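2-C-methyl-D-erythritol 2,4-cyclodiphosphate synthase (Thermus thermophilus, PDB 1IV3) catalyses the metal-dependent conversion of 4-diphosphocytidyl-2-C-methyl-D-erythritol 2-phosphate to 2-C-methyl-D-erythritol 2,4-cyclodiphosphate with release of CMP, a step of non-mevalonate isoprenoid synthesis. Local coordinates at residues A47-Y52 with R78-L83. The protein carries 3 engineered substitutions. Numbering follows the deposited sequence.
Sequences ALLSAY and REAMRL. Engineered in segment 78-83: Met-81 (natural residue Leu).
Ala-80 presents its methyl group to two consecutive leucines, Leu-48 and Leu-49, and shows how a small residue lets two helices come close. The CA atoms of Leu-49 and Ala-80 lie just 6.1 Å apart, and the side chain that Ala-80 turns to the partner helix is a single methyl. Branch CD2 of Leu-49 makes the tightest touch, 3.6 Å from Ala-80 CB, while CG of Leu-49 stands 4.0 Å from Ala-80 CB. Leu-48 meets Ala-80 through its own CB, 4.2 Å from Ala-80 CB. The contact joins helices 39-50 and 73-86 of the IspF fold: the first packs through Ala-47 against strand 141-150 of the central sheet, and helix 73-86 lies over helix 39-50, on its side away from the sheet. CD1 of Leu-48, anti to CA (chi2 172°), reaches CG of Met-81, an engineered residue, at 3.9 Å, and the two side chains cross obliquely. On the Leu-49 side, CD2 of Leu-49 also meets CD1 of Leu-83 at 4.3 Å, and both leucines touch Leu-60 of helix 57-60. Phe-61, predicted to help bind the substrate, has its side chain about 4 Å from that of Leu-49.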
loop_
_atom_site.group_PDB
_atom_site.type_symbol
_atom_site.label_atom_id
_atom_site.label_comp_id
_atom_site.label_asym_id
_atom_site.label_seq_id
_atom_site.Cartn_x
_atom_site.Cartn_y
_atom_site.Cartn_z
ATOM N N ALA A 47 -6.863 -4.399 -8.322
ATOM C CA ALA A 47 -5.658 -5.210 -8.164
ATOM C C ALA A 47 -5.622 -6.343 -9.182
ATOM O O ALA A 47 -4.577 -6.626 -9.775
ATOM C CB ALA A 47 -5.574 -5.770 -6.747
ATOM N N LEU A 48 -6.774 -7.021 -9.387
ATOM C CA LEU A 48 -6.868 -8.075 -10.400
ATOM C C LEU A 48 -6.589 -7.550 -11.791
ATOM O O LEU A 48 -5.804 -8.133 -12.549
ATOM C CB LEU A 48 -8.273 -8.692 -10.354
ATOM C CG LEU A 48 -8.599 -9.532 -9.113
ATOM C CD1 LEU A 48 -10.088 -9.910 -9.093
ATOM C CD2 LEU A 48 -7.763 -10.811 -9.043
ATOM N N LEU A 49 -7.248 -6.437 -12.136
ATOM C CA LEU A 49 -7.043 -5.857 -13.469
ATOM C C LEU A 49 -5.581 -5.499 -13.652
ATOM O O LEU A 49 -4.946 -5.740 -14.680
ATOM C CB LEU A 49 -7.915 -4.613 -13.645
ATOM C CG LEU A 49 -9.435 -4.833 -13.638
ATOM C CD1 LEU A 49 -10.158 -3.493 -13.777
ATOM C CD2 LEU A 49 -9.844 -5.792 -14.743
ATOM N N SER A 50 -5.041 -4.870 -12.613
ATOM C CA SER A 50 -3.648 -4.429 -12.598
ATOM C C SER A 50 -2.674 -5.578 -12.857
ATOM O O SER A 50 -1.660 -5.392 -13.539
ATOM C CB SER A 50 -3.352 -3.763 -11.241
ATOM O OG SER A 50 -2.177 -2.965 -11.381
ATOM N N ALA A 51 -2.973 -6.753 -12.309
ATOM C CA ALA A 51 -2.087 -7.900 -12.464
ATOM C C ALA A 51 -1.895 -8.288 -13.931
ATOM O O ALA A 51 -0.931 -8.994 -14.229
ATOM C CB ALA A 51 -2.588 -9.109 -11.689
ATOM N N TYR A 52 -2.797 -7.855 -14.810
ATOM C CA TYR A 52 -2.647 -8.131 -16.234
ATOM C C TYR A 52 -2.585 -6.875 -17.069
ATOM O O TYR A 52 -2.659 -6.944 -18.296
ATOM C CB TYR A 52 -3.796 -9.034 -16.714
ATOM C CG TYR A 52 -3.466 -10.484 -16.454
ATOM C CD1 TYR A 52 -3.686 -11.008 -15.181
ATOM C CD2 TYR A 52 -2.931 -11.289 -17.448
ATOM C CE1 TYR A 52 -3.386 -12.324 -14.904
ATOM C CE2 TYR A 52 -2.639 -12.614 -17.174
ATOM C CZ TYR A 52 -2.872 -13.113 -15.912
ATOM O OH TYR A 52 -2.587 -14.423 -15.629
ATOM N N ARG A 78 -16.349 -9.930 -10.419
ATOM C CA ARG A 78 -16.484 -11.150 -11.223
ATOM C C ARG A 78 -16.098 -10.942 -12.675
ATOM O O ARG A 78 -15.531 -11.830 -13.318
ATOM C CB ARG A 78 -17.932 -11.657 -11.126
ATOM C CG ARG A 78 -18.352 -11.964 -9.692
ATOM C CD ARG A 78 -19.551 -12.899 -9.665
ATOM N NE ARG A 78 -19.813 -13.448 -8.326
ATOM C CZ ARG A 78 -19.548 -14.720 -8.028
ATOM N NH1 ARG A 78 -19.026 -15.503 -8.959
ATOM N NH2 ARG A 78 -19.794 -15.202 -6.819
ATOM N N GLU A 79 -16.395 -9.786 -13.260
ATOM C CA GLU A 79 -15.943 -9.584 -14.641
ATOM C C GLU A 79 -14.423 -9.535 -14.713
ATOM O O GLU A 79 -13.783 -10.073 -15.620
ATOM C CB GLU A 79 -16.578 -8.310 -15.183
ATOM C CG GLU A 79 -16.227 -7.903 -16.589
ATOM C CD GLU A 79 -16.583 -8.899 -17.671
ATOM O OE1 GLU A 79 -17.211 -9.954 -17.434
ATOM O OE2 GLU A 79 -16.216 -8.599 -18.835
ATOM N N ALA A 80 -13.792 -8.870 -13.723
ATOM C CA ALA A 80 -12.329 -8.858 -13.748
ATOM C C ALA A 80 -11.806 -10.263 -13.612
ATOM O O ALA A 80 -10.817 -10.652 -14.233
ATOM C CB ALA A 80 -11.764 -7.963 -12.630
ATOM N N MET A 81 -12.446 -11.071 -12.773
ATOM C CA MET A 81 -11.996 -12.450 -12.625
ATOM C C MET A 81 -12.113 -13.126 -13.992
ATOM O O MET A 81 -11.236 -13.890 -14.404
ATOM C CB MET A 81 -12.789 -13.209 -11.550
ATOM C CG MET A 81 -12.491 -12.778 -10.115
ATOM S SD MET A 81 -13.608 -13.432 -8.855
ATOM C CE MET A 81 -13.184 -15.168 -8.940
ATOM N N ARG A 82 -13.200 -12.833 -14.711
ATOM C CA ARG A 82 -13.397 -13.527 -15.995
ATOM C C ARG A 82 -12.300 -13.163 -16.983
ATOM O O ARG A 82 -11.741 -14.022 -17.667
ATOM C CB ARG A 82 -14.756 -13.195 -16.611
ATOM C CG ARG A 82 -15.043 -13.957 -17.912
ATOM C CD ARG A 82 -16.400 -13.557 -18.485
ATOM N NE ARG A 82 -16.354 -12.205 -19.051
ATOM C CZ ARG A 82 -15.734 -11.979 -20.212
ATOM N NH1 ARG A 82 -15.163 -13.003 -20.850
ATOM N NH2 ARG A 82 -15.683 -10.760 -20.738
ATOM N N LEU A 83 -11.980 -11.872 -17.043
ATOM C CA LEU A 83 -10.945 -11.367 -17.942
ATOM C C LEU A 83 -9.576 -11.934 -17.605
ATOM O O LEU A 83 -8.845 -12.325 -18.508
ATOM C CB LEU A 83 -10.892 -9.838 -17.884
ATOM C CG LEU A 83 -12.146 -9.101 -18.342
ATOM C CD1 LEU A 83 -12.041 -7.618 -18.007
ATOM C CD2 LEU A 83 -12.381 -9.294 -19.837
#